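Local coordinates for MsStt7d protein (Micromonas, PDB 4IX3), which is a homologue of the state transition kinase Stt7 whose catalytic domain, the part present here, probably transfers phosphate from ATP to protein substrates, at residues P210-P213 with R214-K217; P245-F248 with D249-S252; D277-A280 with V281-V285; G294-G297 with T298-F301; G311-L314 with C315-M319. All coordinates share one frame; numbering follows the deposited sequence.

Contact 1: P210-P213 with R214-K217; sequences PADP and RYAK
Arg214 grips the carboxylate of Asp212 side-on: NE meets Asp212 OD1 at 3.1 Å and NH2 meets Asp212 OD2 at 2.7 Å. Each oxygen offers its syn lone pair, and the two flat groups are only 14° from coplanar. Asp212 OD1 also takes the backbone N of Arg214 at 3.0 Å, on its anti side, making an Asx turn. CG of Asp212 lies beside its own carbonyl carbon (chi1 -173°), which points the carboxylate along the chain to Arg214, while its main-chain O accepts Tyr215 N at 3.0 Å. Lys170 forms a second salt bridge to Asp212 OD2, and Asp268 pairs with Arg214 NH1. Replacing Asp212 by an alanine would probably leave the Arg214 guanidinium free to turn and Lys170 without this counter-charge. Further out, Tyr215 lays CE2 over a guanidinium face and sends its OH to Gln259. Ala211 CB rests 4.0 Å from Ala216 CB, both against Phe248, and Val56 of the second subunit packs on Pro213. In sequence the turn falls between Asp188 and helix 246-261, and Asp212 lies close to Asp168, which like Asp188 binds magnesium, consistent with the C-terminal part of a kinase activation segment.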
loop_
_atom_site.group_PDB
_atom_site.type_symbol
_atom_site.label_atom_id
_atom_site.label_comp_id
_atom_site.label_asym_id
_atom_site.label_seq_id
_atom_site.Cartn_x
_atom_site.Cartn_y
_atom_site.Cartn_z
ATOM N N PRO B 210 10.852 2.275 -0.622
ATOM C CA PRO B 210 9.781 2.320 0.389
ATOM C C PRO B 210 10.578 2.204 1.690
ATOM O O PRO B 210 11.716 1.732 1.707
ATOM C CB PRO B 210 8.942 1.064 0.088
ATOM C CG PRO B 210 9.966 0.132 -0.484
ATOM C CD PRO B 210 11.004 0.934 -1.209
ATOM N N ALA B 211 10.084 2.810 2.741
ATOM C CA ALA B 211 10.791 2.723 3.994
ATOM C C ALA B 211 9.666 3.033 4.938
ATOM O O ALA B 211 8.834 3.915 4.673
ATOM C CB ALA B 211 11.920 3.775 4.091
ATOM N N ASP B 212 9.672 2.354 6.074
ATOM C CA ASP B 212 8.776 2.738 7.127
ATOM C C ASP B 212 9.477 3.906 7.837
ATOM O O ASP B 212 10.577 3.732 8.349
ATOM C CB ASP B 212 8.632 1.553 8.076
ATOM C CG ASP B 212 7.585 1.787 9.130
ATOM O OD1 ASP B 212 7.552 2.928 9.650
ATOM O OD2 ASP B 212 6.887 0.830 9.555
ATOM N N PRO B 213 8.881 5.120 7.831
ATOM C CA PRO B 213 9.575 6.274 8.390
ATOM C C PRO B 213 9.891 6.130 9.873
ATOM O O PRO B 213 10.812 6.770 10.395
ATOM C CB PRO B 213 8.635 7.444 8.111
ATOM C CG PRO B 213 7.324 6.822 7.816
ATOM C CD PRO B 213 7.536 5.433 7.305
ATOM N N ARG B 214 9.149 5.293 10.582
ATOM C CA ARG B 214 9.393 5.125 12.005
ATOM C C ARG B 214 10.716 4.395 12.284
ATOM O O ARG B 214 11.270 4.553 13.390
ATOM C CB ARG B 214 8.250 4.325 12.626
ATOM C CG ARG B 214 6.878 4.999 12.511
ATOM C CD ARG B 214 5.775 4.106 13.028
ATOM N NE ARG B 214 5.691 2.948 12.133
ATOM C CZ ARG B 214 4.983 1.859 12.386
ATOM N NH1 ARG B 214 4.248 1.788 13.481
ATOM N NH2 ARG B 214 5.061 0.821 11.534
ATOM N N TYR B 215 11.176 3.599 11.321
ATOM C CA TYR B 215 12.310 2.695 11.488
ATOM C C TYR B 215 13.403 2.973 10.490
ATOM O O TYR B 215 14.324 2.179 10.336
ATOM C CB TYR B 215 11.843 1.242 11.397
ATOM C CG TYR B 215 10.868 0.913 12.520
ATOM C CD1 TYR B 215 11.365 0.599 13.807
ATOM C CD2 TYR B 215 9.474 1.003 12.359
ATOM C CE1 TYR B 215 10.510 0.342 14.846
ATOM C CE2 TYR B 215 8.617 0.766 13.402
ATOM C CZ TYR B 215 9.131 0.419 14.666
ATOM O OH TYR B 215 8.266 0.219 15.710
ATOM N N ALA B 216 13.384 4.168 9.895
ATOM C CA ALA B 216 14.431 4.583 8.966
ATOM C C ALA B 216 14.801 6.026 9.324
ATOM O O ALA B 216 13.921 6.863 9.592
ATOM C CB ALA B 216 13.904 4.513 7.521
ATOM N N LYS B 217 16.107 6.274 9.455
ATOM C CA LYS B 217 16.625 7.629 9.673
ATOM C C LYS B 217 16.043 8.562 8.604
ATOM O O LYS B 217 15.989 8.201 7.418
ATOM C CB LYS B 217 18.167 7.603 9.648
ATOM C CG LYS B 217 18.847 8.952 9.848
ATOM C CD LYS B 217 20.335 8.805 10.151
ATOM C CE LYS B 217 20.962 10.173 10.335
ATOM N NZ LYS B 217 21.459 10.595 8.991
#

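Contact 2: P245-F248 with D249-S252; sequences PDRF and DSWS
Phe248 and Ser252 meet one helical turn apart on the closely packed side. Phe248 O accepts Ser252 N at 3.2 Å in a nearly straight bond (168°), and Phe248 CE2 lies 4.0 Å from Ser252 OG. That hydroxyl is hydrogen-bonded to Tyr215 O. Next to it, CG of Phe248 is anti to its backbone N (chi1 -176°), which sets the ring edge beside the backbone N of Asp249; ring and carboxylate planes stand 71° apart. The buried carboxylate of Asp249 is well satisfied: OD2 bonds to His160 NE2 and His166 N, OD1 to Arg167 N. It therefore holds the backbone of the HRD catalytic loop, the usual task of the conserved aspartate near the start of helix F in protein kinases.

The other flank is looser and wetter. Here Arg247 is partly exposed, and a water spans the turn, donating to Asp246 OD1 at 2.8 Å and to Ser250 OG at 3.0 Å. Arg247 NH1 reaches the syn lone pair of Asp246 OD1 at 2.8 Å in a salt bridge somewhat tilted from the guanidinium plane, while its NE holds Arg326 O. Ser250 OG also bonds to Ala327 O. The first turns of helix 246-261 thus touch both helix 141-161 and helix 236-243: Asp249 rests on Leu156, and both Pro245 and Asp246 on Trp240.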
loop_
_atom_site.group_PDB
_atom_site.type_symbol
_atom_site.label_atom_id
_atom_site.label_comp_id
_atom_site.label_asym_id
_atom_site.label_seq_id
_atom_site.Cartn_x
_atom_site.Cartn_y
_atom_site.Cartn_z
ATOM N N PRO B 245 24.755 -0.557 2.406
ATOM C CA PRO B 245 23.302 -0.627 2.483
ATOM C C PRO B 245 22.802 -1.471 3.649
ATOM O O PRO B 245 21.695 -1.233 4.163
ATOM C CB PRO B 245 22.902 -1.265 1.152
ATOM C CG PRO B 245 24.132 -2.054 0.740
ATOM C CD PRO B 245 25.304 -1.210 1.210
ATOM N N ASP B 246 23.627 -2.414 4.131
ATOM C CA ASP B 246 23.264 -3.206 5.308
ATOM C C ASP B 246 23.063 -2.358 6.564
ATOM O O ASP B 246 22.374 -2.770 7.478
ATOM C CB ASP B 246 24.313 -4.302 5.557
ATOM C CG ASP B 246 25.699 -3.720 5.726
ATOM O OD1 ASP B 246 26.322 -4.020 6.765
ATOM O OD2 ASP B 246 26.172 -3.005 4.810
ATOM N N ARG B 247 23.762 -1.217 6.603
ATOM C CA ARG B 247 23.622 -0.283 7.744
ATOM C C ARG B 247 22.226 0.338 7.804
ATOM O O ARG B 247 21.817 0.820 8.868
ATOM C CB ARG B 247 24.704 0.799 7.738
ATOM C CG ARG B 247 25.928 0.418 8.556
ATOM C CD ARG B 247 26.576 -0.917 8.200
ATOM N NE ARG B 247 27.922 -0.959 8.756
ATOM C CZ ARG B 247 28.923 -1.687 8.270
ATOM N NH1 ARG B 247 28.688 -2.595 7.322
ATOM N NH2 ARG B 247 30.153 -1.535 8.742
ATOM N N PHE B 248 21.414 0.208 6.732
ATOM C CA PHE B 248 19.992 0.543 6.873
ATOM C C PHE B 248 19.317 -0.369 7.898
ATOM O O PHE B 248 18.550 0.071 8.779
ATOM C CB PHE B 248 19.304 0.415 5.497
ATOM C CG PHE B 248 17.855 0.831 5.516
ATOM C CD1 PHE B 248 17.460 2.061 4.973
ATOM C CD2 PHE B 248 16.853 -0.023 5.949
ATOM C CE1 PHE B 248 16.116 2.469 5.014
ATOM C CE2 PHE B 248 15.518 0.340 5.956
ATOM C CZ PHE B 248 15.144 1.612 5.487
ATOM N N ASP B 249 19.648 -1.666 7.818
ATOM C CA ASP B 249 19.116 -2.627 8.784
ATOM C C ASP B 249 19.691 -2.420 10.198
ATOM O O ASP B 249 18.988 -2.619 11.174
ATOM C CB ASP B 249 19.404 -4.075 8.372
ATOM C CG ASP B 249 18.533 -4.576 7.213
ATOM O OD1 ASP B 249 17.452 -3.995 6.931
ATOM O OD2 ASP B 249 18.908 -5.647 6.663
ATOM N N SER B 250 20.932 -1.944 10.276
ATOM C CA SER B 250 21.508 -1.658 11.610
ATOM C C SER B 250 20.705 -0.579 12.357
ATOM O O SER B 250 20.338 -0.746 13.520
ATOM C CB SER B 250 22.931 -1.166 11.467
ATOM O OG SER B 250 23.760 -2.188 10.916
ATOM N N TRP B 251 20.331 0.491 11.629
ATOM C CA TRP B 251 19.537 1.580 12.253
ATOM C C TRP B 251 18.186 1.052 12.698
ATOM O O TRP B 251 17.747 1.268 13.823
ATOM C CB TRP B 251 19.356 2.686 11.239
ATOM C CG TRP B 251 18.450 3.768 11.769
ATOM C CD1 TRP B 251 17.061 3.811 11.726
ATOM C CD2 TRP B 251 18.871 5.026 12.375
ATOM N NE1 TRP B 251 16.584 4.926 12.362
ATOM C CE2 TRP B 251 17.639 5.718 12.752
ATOM C CE3 TRP B 251 20.101 5.595 12.715
ATOM C CZ2 TRP B 251 17.662 6.964 13.375
ATOM C CZ3 TRP B 251 20.119 6.830 13.365
ATOM C CH2 TRP B 251 18.915 7.482 13.719
ATOM N N SER B 252 17.500 0.267 11.830
ATOM C CA SER B 252 16.227 -0.291 12.240
ATOM C C SER B 252 16.339 -1.237 13.438
ATOM O O SER B 252 15.477 -1.215 14.294
ATOM C CB SER B 252 15.612 -1.089 11.077
ATOM O OG SER B 252 15.464 -0.304 9.907
HETATM O O HOH W 1 24.745 -4.361 9.068
#

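Contact 3: D277-A280 with V281-V285; sequences DYKA and VGYDV
Tyr278 O is gripped twice as helix 268-280 ends: Tyr283 N bonds to it at 2.8 Å, and Val281 N, bonded chiefly to Asp277 O, adds a weak bond at 3.3 Å. Beside it, Gly282 N reaches Lys279 O at 3.0 Å. Gly282 has a positive phi of 81°, which lets the chain double back.

That reversal drops Tyr283 onto the side chain of Tyr278. Tyr283 CA sits squarely over the ring, 3.6 Å from the Tyr278 centroid, in a CH-pi contact. The Tyr283 ring then stands upright on it, planes at 89° and centroids 5.6 Å apart, an offset edge-to-face pair in which CD1 of Tyr283 approaches CE2 of Tyr278. Tyr278 has CG anti to its backbone N (chi1 -179°), which lays its ring back under the loop; there CE1 also touches Val285 CG2 at 3.5 Å. Its OH bonds to Met319 O.

Tyr283 in turn offers one face to Lys279, whose CA lies 4.0 Å from the ring centroid. The lysine chain runs alongside in the same direction, CG passing 3.5 Å from Tyr283 OH. Behind the two tyrosines stands Trp251 of helix 246-261, and Asp284 caps helix 285-291 through Ala287 N. The pair of reversed backbone bonds, with apolar packing between Tyr278 and Tyr283, is a classic Schellman motif, with Gly282 as its C-prime residue.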
loop_
_atom_site.group_PDB
_atom_site.type_symbol
_atom_site.label_atom_id
_atom_site.label_comp_id
_atom_site.label_asym_id
_atom_site.label_seq_id
_atom_site.Cartn_x
_atom_site.Cartn_y
_atom_site.Cartn_z
ATOM N N ASP B 277 14.488 13.912 19.642
ATOM C CA ASP B 277 15.447 14.467 20.608
ATOM C C ASP B 277 16.856 13.979 20.278
ATOM O O ASP B 277 17.809 14.737 20.383
ATOM C CB ASP B 277 15.079 14.041 22.032
ATOM C CG ASP B 277 14.045 14.964 22.672
ATOM O OD1 ASP B 277 13.925 16.140 22.255
ATOM O OD2 ASP B 277 13.342 14.505 23.595
ATOM N N TYR B 278 16.965 12.721 19.840
ATOM C CA TYR B 278 18.246 12.117 19.467
ATOM C C TYR B 278 18.899 12.863 18.298
ATOM O O TYR B 278 20.068 13.288 18.346
ATOM C CB TYR B 278 18.024 10.627 19.148
ATOM C CG TYR B 278 19.284 9.866 18.776
ATOM C CD1 TYR B 278 20.368 9.753 19.654
ATOM C CD2 TYR B 278 19.342 9.160 17.577
ATOM C CE1 TYR B 278 21.489 9.006 19.298
ATOM C CE2 TYR B 278 20.449 8.417 17.211
ATOM C CZ TYR B 278 21.504 8.319 18.091
ATOM O OH TYR B 278 22.643 7.591 17.764
ATOM N N LYS B 279 18.082 13.163 17.289
ATOM C CA LYS B 279 18.545 13.953 16.165
ATOM C C LYS B 279 18.965 15.351 16.633
ATOM O O LYS B 279 20.010 15.870 16.224
ATOM C CB LYS B 279 17.391 14.069 15.161
ATOM C CG LYS B 279 17.663 15.036 14.017
ATOM C CD LYS B 279 16.564 14.908 12.968
ATOM C CE LYS B 279 16.553 16.126 12.054
ATOM N NZ LYS B 279 17.903 16.329 11.474
ATOM N N ALA B 280 18.130 15.959 17.474
ATOM C CA ALA B 280 18.370 17.333 17.933
ATOM C C ALA B 280 19.703 17.458 18.700
ATOM O O ALA B 280 20.316 18.517 18.667
ATOM C CB ALA B 280 17.187 17.810 18.769
ATOM N N VAL B 281 20.182 16.407 19.368
ATOM C CA VAL B 281 21.473 16.488 20.091
ATOM C C VAL B 281 22.621 15.858 19.292
ATOM O O VAL B 281 23.673 15.475 19.844
ATOM C CB VAL B 281 21.414 15.898 21.518
ATOM C CG1 VAL B 281 20.327 16.578 22.342
ATOM C CG2 VAL B 281 21.219 14.377 21.469
ATOM N N GLY B 282 22.383 15.735 17.987
ATOM C CA GLY B 282 23.414 15.357 17.033
ATOM C C GLY B 282 23.635 13.857 17.013
ATOM O O GLY B 282 24.746 13.417 16.776
ATOM N N TYR B 283 22.568 13.074 17.192
ATOM C CA TYR B 283 22.660 11.606 17.184
ATOM C C TYR B 283 23.739 11.071 18.124
ATOM O O TYR B 283 24.509 10.161 17.771
ATOM C CB TYR B 283 22.956 11.094 15.771
ATOM C CG TYR B 283 21.996 11.611 14.737
ATOM C CD1 TYR B 283 20.776 10.966 14.486
ATOM C CD2 TYR B 283 22.326 12.749 13.986
ATOM C CE1 TYR B 283 19.927 11.475 13.490
ATOM C CE2 TYR B 283 21.492 13.239 13.009
ATOM C CZ TYR B 283 20.291 12.612 12.765
ATOM O OH TYR B 283 19.484 13.127 11.787
ATOM N N ASP B 284 23.743 11.624 19.336
ATOM C CA ASP B 284 24.788 11.396 20.316
ATOM C C ASP B 284 24.031 10.948 21.559
ATOM O O ASP B 284 23.312 11.726 22.217
ATOM C CB ASP B 284 25.566 12.706 20.545
ATOM C CG ASP B 284 26.664 12.588 21.594
ATOM O OD1 ASP B 284 26.582 11.752 22.511
ATOM O OD2 ASP B 284 27.588 13.427 21.553
ATOM N N VAL B 285 24.139 9.659 21.833
ATOM C CA VAL B 285 23.439 9.050 22.942
ATOM C C VAL B 285 23.826 9.673 24.310
ATOM O O VAL B 285 22.980 9.880 25.172
ATOM C CB VAL B 285 23.683 7.528 22.836
ATOM C CG1 VAL B 285 23.602 6.807 24.159
ATOM C CG2 VAL B 285 22.816 6.869 21.780
#

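Contact 4: G294-G297 with T298-F301; sequences GEYG and TMDF
Met299 brings its sulfur to the rim of the Tyr296 ring rather than over a face: SD is 3.7 Å from Tyr296 CD1 and lies 88° off the ring normal, a Met-aromatic contact made in the plane. The methionine chain, extended beyond CG (chi2 -163°), runs alongside the tyrosine in the same direction and carries CE to 3.8 Å from that same CD1. A type I turn from Tyr296 to Met299 brings the two together, closed by Met299 N to Tyr296 O at 3.0 Å. Phe301 comes in differently. Its ring edge is directed at the Tyr296 face, offset, with planes at 60°; CZ lies 3.9 Å from Tyr296 CG, and CE2 touches Tyr296 CB at 3.7 Å. Outside the turn, Tyr296 OH bonds to Asp277, Arg273 makes a cation-pi contact with the ring, and Phe288 joins it edge-to-face. A leucine in place of Tyr296 would probably leave the Met299 sulfur and the Phe301 edge without their aromatic partner and take the phenol from Asp277. One aromatic ring here serves sulfur, aromatic C-H and cation alike, which suggests that dispersion and weak aromatic electrostatics do much of the holding around this ring, with the phenol adding a polar tie to helix 268-280.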
loop_
_atom_site.group_PDB
_atom_site.type_symbol
_atom_site.label_atom_id
_atom_site.label_comp_id
_atom_site.label_asym_id
_atom_site.label_seq_id
_atom_site.Cartn_x
_atom_site.Cartn_y
_atom_site.Cartn_z
ATOM N N GLY B 294 16.502 13.726 31.412
ATOM C CA GLY B 294 15.739 14.309 32.528
ATOM C C GLY B 294 14.316 14.748 32.201
ATOM O O GLY B 294 13.502 14.960 33.098
ATOM N N GLU B 295 14.009 14.907 30.919
ATOM C CA GLU B 295 12.646 15.171 30.458
ATOM C C GLU B 295 11.743 13.950 30.335
ATOM O O GLU B 295 10.612 14.079 29.878
ATOM C CB GLU B 295 12.693 15.819 29.073
ATOM C CG GLU B 295 13.416 17.156 29.035
ATOM C CD GLU B 295 13.411 17.801 27.656
ATOM O OE1 GLU B 295 12.509 17.504 26.842
ATOM O OE2 GLU B 295 14.306 18.636 27.392
ATOM N N TYR B 296 12.275 12.761 30.590
ATOM C CA TYR B 296 11.581 11.498 30.270
ATOM C C TYR B 296 11.201 10.799 31.581
ATOM O O TYR B 296 11.485 9.615 31.800
ATOM C CB TYR B 296 12.501 10.585 29.450
ATOM C CG TYR B 296 12.569 10.958 27.986
ATOM C CD1 TYR B 296 11.907 10.184 27.018
ATOM C CD2 TYR B 296 13.271 12.103 27.562
ATOM C CE1 TYR B 296 11.920 10.552 25.675
ATOM C CE2 TYR B 296 13.276 12.493 26.219
ATOM C CZ TYR B 296 12.620 11.693 25.284
ATOM O OH TYR B 296 12.600 12.070 23.962
ATOM N N GLY B 297 10.637 11.562 32.503
ATOM C CA GLY B 297 10.479 11.053 33.843
ATOM C C GLY B 297 9.459 9.945 33.914
ATOM O O GLY B 297 9.424 9.235 34.919
ATOM N N THR B 298 8.588 9.842 32.909
ATOM C CA THR B 298 7.578 8.774 32.864
ATOM C C THR B 298 8.195 7.451 32.429
ATOM O O THR B 298 7.532 6.421 32.539
ATOM C CB THR B 298 6.327 9.073 31.981
ATOM O OG1 THR B 298 6.674 9.071 30.590
ATOM C CG2 THR B 298 5.588 10.388 32.351
ATOM N N MET B 299 9.446 7.469 31.960
ATOM C CA MET B 299 10.091 6.274 31.413
ATOM C C MET B 299 11.218 5.786 32.295
ATOM O O MET B 299 11.678 6.517 33.187
ATOM C CB MET B 299 10.617 6.527 29.994
ATOM C CG MET B 299 9.569 7.168 29.092
ATOM S SD MET B 299 10.047 6.976 27.372
ATOM C CE MET B 299 8.794 8.008 26.624
ATOM N N ASP B 300 11.623 4.541 32.053
ATOM C CA ASP B 300 12.653 3.904 32.867
ATOM C C ASP B 300 13.716 3.279 31.950
ATOM O O ASP B 300 13.424 2.320 31.209
ATOM C CB ASP B 300 11.996 2.843 33.742
ATOM C CG ASP B 300 12.951 2.200 34.716
ATOM O OD1 ASP B 300 14.181 2.298 34.561
ATOM O OD2 ASP B 300 12.444 1.559 35.658
ATOM N N PHE B 301 14.882 3.929 31.890
ATOM C CA PHE B 301 15.980 3.521 31.010
ATOM C C PHE B 301 16.899 2.459 31.626
ATOM O O PHE B 301 18.005 2.247 31.097
ATOM C CB PHE B 301 16.805 4.709 30.593
ATOM C CG PHE B 301 16.031 5.710 29.797
ATOM C CD1 PHE B 301 15.722 5.479 28.463
ATOM C CD2 PHE B 301 15.620 6.893 30.384
ATOM C CE1 PHE B 301 14.992 6.406 27.727
ATOM C CE2 PHE B 301 14.883 7.818 29.663
ATOM C CZ PHE B 301 14.578 7.582 28.330
#

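Contact 5: G311-L314 with C315-M319; sequences GWDL and CQRLM
Leu314 and Leu318 face the same side of the alpha-helix 302-318, four residues apart near its C-terminal end, in the helical lobe of the kinase fold. Their side chains slant across one another, CD1 of Leu314 lying 4.1 Å from CD1 of Leu318. The first torsions differ: Leu314 has CG anti to its backbone N (chi1 176°), whereas Leu318 has CG anti to its carbonyl carbon (chi1 -73°) and folds back toward the Leu314 branch. Met257 of helix 246-261 and, from a loop, Phe337 and Phe338 pack against Leu314.

Another flank carries Asp313 and Arg317, which lie side by side and point the same way. Despite their spacing and opposite charges, they make no salt bridge: Asp313 OD1 is 5.6 Å from Arg317 NE. Only the aliphatic part of the arginine comes near, CG at 3.9 Å from Asp313 OD1. Bent at chi2 and chi3, Arg317 leads its head group away to Ala325 O, so any attraction between the two charges is probably modest.

Trp312 projects away from the following turn; its indole meets the ring of Phe301, the planes inclined at about 40°, touches Val285 and Arg289, and bonds through NE1 to Asp305. Beneath these side chains the backbone is regular helix, with Cys315 N to Gly311 O at 2.9 Å. Past the last helical residue, Met319 N keeps only a weak bond to Cys315 O and reaches Gln316 O at 3.2 Å.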
loop_
_atom_site.group_PDB
_atom_site.type_symbol
_atom_site.label_atom_id
_atom_site.label_comp_id
_atom_site.label_asym_id
_atom_site.label_seq_id
_atom_site.Cartn_x
_atom_site.Cartn_y
_atom_site.Cartn_z
ATOM N N GLY B 311 23.944 -0.984 27.135
ATOM C CA GLY B 311 22.845 -0.908 26.162
ATOM C C GLY B 311 22.830 0.434 25.445
ATOM O O GLY B 311 22.594 0.503 24.228
ATOM N N TRP B 312 23.029 1.535 26.177
ATOM C CA TRP B 312 23.196 2.820 25.498
ATOM C C TRP B 312 24.301 2.745 24.470
ATOM O O TRP B 312 24.181 3.339 23.378
ATOM C CB TRP B 312 23.531 3.937 26.478
ATOM C CG TRP B 312 22.370 4.376 27.317
ATOM C CD1 TRP B 312 22.247 4.308 28.689
ATOM C CD2 TRP B 312 21.190 5.101 26.841
ATOM N NE1 TRP B 312 21.107 4.948 29.096
ATOM C CE2 TRP B 312 20.393 5.398 28.027
ATOM C CE3 TRP B 312 20.723 5.481 25.584
ATOM C CZ2 TRP B 312 19.178 6.071 27.945
ATOM C CZ3 TRP B 312 19.512 6.174 25.519
ATOM C CH2 TRP B 312 18.755 6.464 26.671
ATOM N N ASP B 313 25.445 2.153 24.820
ATOM C CA ASP B 313 26.549 2.126 23.904
ATOM C C ASP B 313 26.169 1.335 22.650
ATOM O O ASP B 313 26.546 1.723 21.552
ATOM C CB ASP B 313 27.820 1.517 24.531
ATOM C CG ASP B 313 29.035 1.754 23.643
ATOM O OD1 ASP B 313 29.488 0.802 22.975
ATOM O OD2 ASP B 313 29.508 2.920 23.534
ATOM N N LEU B 314 25.482 0.206 22.807
ATOM C CA LEU B 314 25.136 -0.612 21.629
ATOM C C LEU B 314 24.137 0.127 20.742
ATOM O O LEU B 314 24.234 0.118 19.512
ATOM C CB LEU B 314 24.563 -1.971 22.064
ATOM C CG LEU B 314 24.085 -2.866 20.917
ATOM C CD1 LEU B 314 25.138 -3.082 19.828
ATOM C CD2 LEU B 314 23.536 -4.188 21.466
ATOM N N CYS B 315 23.166 0.774 21.355
ATOM C CA CYS B 315 22.271 1.667 20.606
ATOM C C CYS B 315 23.079 2.708 19.841
ATOM O O CYS B 315 22.818 2.941 18.668
ATOM C CB CYS B 315 21.244 2.372 21.502
ATOM S SG CYS B 315 19.910 1.313 22.076
ATOM N N GLN B 316 24.054 3.365 20.479
ATOM C CA GLN B 316 24.874 4.357 19.789
ATOM C C GLN B 316 25.571 3.724 18.575
ATOM O O GLN B 316 25.628 4.312 17.482
ATOM C CB GLN B 316 25.941 4.965 20.716
ATOM C CG GLN B 316 26.875 5.938 19.977
ATOM C CD GLN B 316 26.125 7.172 19.528
ATOM O OE1 GLN B 316 25.539 7.228 18.433
ATOM N NE2 GLN B 316 26.100 8.166 20.395
ATOM N N ARG B 317 26.100 2.513 18.753
ATOM C CA ARG B 317 26.779 1.825 17.644
ATOM C C ARG B 317 25.850 1.536 16.464
ATOM O O ARG B 317 26.218 1.756 15.318
ATOM C CB ARG B 317 27.348 0.457 18.106
ATOM C CG ARG B 317 28.413 0.501 19.212
ATOM C CD ARG B 317 29.592 1.202 18.625
ATOM N NE ARG B 317 30.136 0.453 17.469
ATOM C CZ ARG B 317 30.281 0.960 16.244
ATOM N NH1 ARG B 317 30.011 2.240 15.987
ATOM N NH2 ARG B 317 30.749 0.193 15.266
ATOM N N LEU B 318 24.651 1.060 16.769
ATOM C CA LEU B 318 23.697 0.728 15.719
ATOM C C LEU B 318 23.071 1.970 15.082
ATOM O O LEU B 318 22.461 1.860 14.010
ATOM C CB LEU B 318 22.571 -0.130 16.333
ATOM C CG LEU B 318 22.973 -1.594 16.684
ATOM C CD1 LEU B 318 21.894 -2.266 17.483
ATOM C CD2 LEU B 318 23.256 -2.398 15.393
ATOM N N MET B 319 23.156 3.117 15.755
ATOM C CA MET B 319 22.431 4.326 15.346
ATOM C C MET B 319 23.362 5.516 15.125
ATOM O O MET B 319 22.936 6.686 15.240
ATOM C CB MET B 319 21.291 4.603 16.321
ATOM C CG MET B 319 20.349 3.399 16.460
ATOM S SD MET B 319 18.899 3.684 17.461
ATOM C CE MET B 319 17.924 4.619 16.276
#

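From the N terminus the five contacts follow in series; each closes its own short turn, and none nests within or crosses another. Contact 1, in the loop before helix 236-243, leans on contact 2, at the start of helix 246-261, through Tyr215 O and Ser252 OG. Trp251 then carries contact 2 to the end of helix 268-280, touching both tyrosines of contact 3, and to Met319 of contact 5. Contact 4, in the loop leading to helix 302-318, reaches back to contact 3 by Tyr296 OH and Asp277, and forward to contact 5 by Phe301 and Trp312. Together they tie the activation-segment region to the far helices of the kinase's helical lobe.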